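Local coordinates for protein glucosamine 6-phosphate N-acetyltransferase (Arabidopsis thaliana, PDB 3T90) that transfers the acetyl group of acetyl-CoA to D-glucosamine 6-phosphate, giving N-acetyl-D-glucosamine 6-phosphate on the route to UDP-N-acetylglucosamine, at residues 103-106 with 107-111; 128-131 with 132-135. All coordinates share one frame; numbering follows the deposited sequence.

Interaction 1 of 2, residues 103-106 with 107-111; sequences KVVE and FLMDH
Met109 lies alongside Val105, one turn further on in the same helix, and its side chain can be followed outward atom by atom. CB starts 3.5 Å from Val105 O. CG comes closer to that oxygen, at 3.2 Å, because it stands beside the backbone N of Met109 and anti to the carbonyl carbon (chi1 -72°). From there the chain runs extended: SD passes Val105 CG1 at 3.9 Å, and the terminal CE closes on the same methyl at 3.7 Å. The two side chains point the same way, so the thioether slides along one branch of the valine. Underneath, Met109 N donates to Val105 O at 2.8 Å, the ordinary i to i+4 bond of an alpha-helix, repeated by Phe107, Leu108 and Asp110. With an alanine in place of Met109, the CG1 branch of Val105 would probably lose the thioether lying along it, opening a gap there. Val104 and Leu108 make a second such pair, CG1 to CD1 at 3.9 Å, the two side chains again side by side. Glu106 turns its carboxylate elsewhere, to a salt bridge with Lys102, a residue that probably binds acetyl-CoA. The stretch belongs to helix 100-114, the crossover of the beta-alpha-beta unit that links strand 82-91 to strand 119-124. Val104 and Leu108 rest on strand 63-74, Val104 also reaches strand 51-58, and Phe107 packs on strands 5-9 and 51-58; Met109 instead meets Met137 of its own chain and Lys146 of the second subunit.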
# COMPACT_ATOMS: atom_id res chain seq x y z
N LYS A 103 15.80 9.89 8.87
CA LYS A 103 16.21 8.68 9.59
C LYS A 103 15.10 7.60 9.56
O LYS A 103 15.39 6.39 9.41
CB LYS A 103 16.64 9.00 11.07
CG LYS A 103 17.88 9.88 11.22
CD LYS A 103 18.25 10.06 12.70
CE LYS A 103 19.61 10.74 12.80
NZ LYS A 103 20.55 10.27 11.72
N VAL A 104 13.86 8.04 9.76
CA VAL A 104 12.73 7.10 9.68
C VAL A 104 12.62 6.50 8.30
O VAL A 104 12.55 5.28 8.18
CB VAL A 104 11.45 7.80 10.09
CG1 VAL A 104 10.24 6.90 9.78
CG2 VAL A 104 11.43 7.99 11.61
N VAL A 105 12.69 7.34 7.27
CA VAL A 105 12.49 6.81 5.93
C VAL A 105 13.62 5.86 5.56
O VAL A 105 13.38 4.81 4.93
CB VAL A 105 12.39 7.97 4.92
CG1 VAL A 105 12.45 7.50 3.48
CG2 VAL A 105 11.13 8.76 5.18
N GLU A 106 14.85 6.24 5.94
CA GLU A 106 15.95 5.35 5.61
C GLU A 106 15.86 4.04 6.34
O GLU A 106 16.20 3.00 5.77
CB GLU A 106 17.30 6.00 5.92
CG GLU A 106 17.60 7.10 4.88
CD GLU A 106 18.85 7.89 5.24
OE1 GLU A 106 19.24 7.91 6.42
OE2 GLU A 106 19.45 8.52 4.35
N PHE A 107 15.42 4.05 7.60
CA PHE A 107 15.24 2.78 8.32
C PHE A 107 14.26 1.84 7.57
O PHE A 107 14.51 0.63 7.44
CB PHE A 107 14.76 3.12 9.74
CG PHE A 107 14.52 1.94 10.67
CD1 PHE A 107 15.41 1.67 11.70
CD2 PHE A 107 13.31 1.21 10.59
CE1 PHE A 107 15.13 0.66 12.62
CE2 PHE A 107 13.02 0.16 11.52
CZ PHE A 107 13.89 -0.11 12.54
N LEU A 108 13.11 2.42 7.14
CA LEU A 108 12.17 1.60 6.42
C LEU A 108 12.66 1.18 5.05
O LEU A 108 12.35 0.04 4.67
CB LEU A 108 10.89 2.43 6.29
CG LEU A 108 10.27 2.92 7.61
CD1 LEU A 108 9.16 3.96 7.39
CD2 LEU A 108 9.64 1.72 8.36
N MET A 109 13.41 2.03 4.36
CA MET A 109 13.97 1.60 3.06
C MET A 109 14.99 0.49 3.29
O MET A 109 14.99 -0.52 2.56
CB MET A 109 14.66 2.77 2.41
CG MET A 109 13.69 3.79 1.89
SD MET A 109 14.71 5.20 1.27
CE MET A 109 13.37 5.86 0.34
N ASP A 110 15.77 0.63 4.34
CA ASP A 110 16.78 -0.42 4.62
C ASP A 110 16.10 -1.77 4.89
O ASP A 110 16.46 -2.84 4.40
CB ASP A 110 17.61 -0.04 5.88
CG ASP A 110 18.60 1.09 5.66
OD1 ASP A 110 18.93 1.44 4.52
OD2 ASP A 110 19.00 1.64 6.73
N HIS A 111 14.99 -1.76 5.64
CA HIS A 111 14.25 -2.96 5.90
C HIS A 111 13.71 -3.57 4.57
O HIS A 111 13.84 -4.79 4.31
CB HIS A 111 13.04 -2.60 6.82
CG HIS A 111 12.24 -3.80 7.12
ND1 HIS A 111 12.71 -4.86 7.89
CD2 HIS A 111 11.03 -4.19 6.63
CE1 HIS A 111 11.77 -5.80 7.93
NE2 HIS A 111 10.76 -5.43 7.16

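Interaction 2 of 2, residues 128-131 with 132-135; sequences NKVF and YEKC
The short helix 129-133 of this GNAT-fold enzyme and the residues that follow it hold Tyr132, Glu133 and Lys134, which probably contribute to the acetyl-CoA site, and the helix contains a T-shaped stack between neighbours in sequence. The edge of the Phe131 ring comes down on the face of Tyr132, with the planes at 87° and the centroids 4.8 Å apart. Phe131 CD2 sits 3.5 Å above the tyrosine plane, over its centre, while CE2 leans toward Tyr132 CE1 at 3.6 Å. The first torsions make this possible: Phe131 swings CG anti to its backbone N (chi1 174°), whereas Tyr132 keeps CG beside its own N (chi1 -69°), which brings the two rings together although their residues are adjacent. The sulfur of Cys135 approaches the same phenylalanine obliquely, SG lying 4.6 Å from the ring centroid in a sulfur-aromatic contact. Tyr132 N is held by Asn128 O at 3.3 Å, the first turn of the helix, and Glu133 N by Lys129 O at 2.9 Å. Lys129 bends at its third torsion and passes its CE 3.4 Å from Glu133 OE2; its NZ stays 4.5 Å from that oxygen, beyond a salt bridge, so any attraction between the charges is probably weak. Past the tyrosine ring, the OH is hydrogen-bonded to a buffer molecule probably taken up from the crystallisation liquor. Tyr132 is buried against Leu122 and Cys124 of strand 119-124 and against Val105 of helix 100-114, which Cys135 also touches, while Met144 of the second subunit packs on Tyr132 and Glu133.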
# COMPACT_ATOMS: atom_id res chain seq x y z
N ASN A 128 6.24 18.47 -0.21
CA ASN A 128 7.23 17.55 0.39
C ASN A 128 8.00 16.71 -0.64
O ASN A 128 8.82 15.88 -0.23
CB ASN A 128 6.52 16.69 1.45
CG ASN A 128 6.13 17.49 2.67
OD1 ASN A 128 6.90 18.33 3.16
ND2 ASN A 128 4.95 17.21 3.22
N LYS A 129 7.78 16.89 -1.96
CA LYS A 129 8.52 16.23 -3.01
C LYS A 129 10.03 16.38 -2.73
O LYS A 129 10.74 15.38 -2.76
CB LYS A 129 8.19 16.77 -4.41
CG LYS A 129 8.92 16.05 -5.54
CD LYS A 129 8.44 16.66 -6.91
CE LYS A 129 9.50 17.70 -7.29
NZ LYS A 129 9.25 18.90 -8.21
N VAL A 130 10.49 17.61 -2.47
CA VAL A 130 11.93 17.80 -2.41
C VAL A 130 12.53 17.07 -1.21
O VAL A 130 13.63 16.56 -1.33
CB VAL A 130 12.27 19.34 -2.42
CG1 VAL A 130 13.70 19.60 -2.20
CG2 VAL A 130 11.88 19.94 -3.81
N PHE A 131 11.82 16.97 -0.08
CA PHE A 131 12.25 16.19 1.04
C PHE A 131 12.56 14.75 0.66
O PHE A 131 13.61 14.19 0.97
CB PHE A 131 11.23 16.21 2.20
CG PHE A 131 11.61 15.30 3.32
CD1 PHE A 131 12.56 15.67 4.30
CD2 PHE A 131 11.02 14.06 3.41
CE1 PHE A 131 12.86 14.74 5.31
CE2 PHE A 131 11.34 13.12 4.45
CZ PHE A 131 12.29 13.50 5.37
N TYR A 132 11.59 14.12 -0.00
CA TYR A 132 11.77 12.74 -0.37
C TYR A 132 12.77 12.56 -1.48
O TYR A 132 13.38 11.50 -1.55
CB TYR A 132 10.39 12.08 -0.70
CG TYR A 132 9.55 11.94 0.56
CD1 TYR A 132 9.92 10.99 1.51
CD2 TYR A 132 8.50 12.79 0.85
CE1 TYR A 132 9.18 10.82 2.68
CE2 TYR A 132 7.78 12.67 2.02
CZ TYR A 132 8.12 11.68 2.92
OH TYR A 132 7.35 11.54 4.07
N GLU A 133 12.93 13.56 -2.35
CA GLU A 133 14.06 13.46 -3.32
C GLU A 133 15.41 13.35 -2.60
O GLU A 133 16.33 12.67 -3.11
CB GLU A 133 14.04 14.64 -4.32
CG GLU A 133 12.80 14.62 -5.27
CD GLU A 133 12.75 15.83 -6.24
OE1 GLU A 133 13.15 16.94 -5.82
OE2 GLU A 133 12.24 15.67 -7.33
N LYS A 134 15.51 14.00 -1.45
CA LYS A 134 16.73 13.91 -0.64
C LYS A 134 16.99 12.56 -0.07
O LYS A 134 18.12 12.29 0.31
CB LYS A 134 16.75 14.95 0.47
CG LYS A 134 17.00 16.35 -0.09
CD LYS A 134 17.57 16.37 -1.50
CE LYS A 134 17.37 17.72 -2.15
NZ LYS A 134 15.94 18.18 -1.90
N CYS A 135 15.95 11.68 -0.06
CA CYS A 135 16.00 10.27 0.43
C CYS A 135 16.17 9.35 -0.75
O CYS A 135 16.12 8.11 -0.56
CB CYS A 135 14.71 9.91 1.19
SG CYS A 135 14.43 10.90 2.71

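In the fold
Interaction 1 lies in the middle of the long helix 100-114, its centre about 9 Å from that of the chain; interaction 2, on the short helix 129-133, is about 15 Å out. Both are partly buried, interaction 1 more so, with four buried residues against two. Aliphatic side chains and the Phe107 ring pack the first against the sheet, while its thioether faces Met137 and the second subunit; stacked rings, a thiol and loosely matched charges mark the second. They meet directly: Val105 CG2 is 3.8 Å from Tyr132 CE1, tying the helices together where acetyl-CoA probably binds. Lys146 of the second subunit packs on Met109 and makes a weak hydrogen bond to Cys135 O.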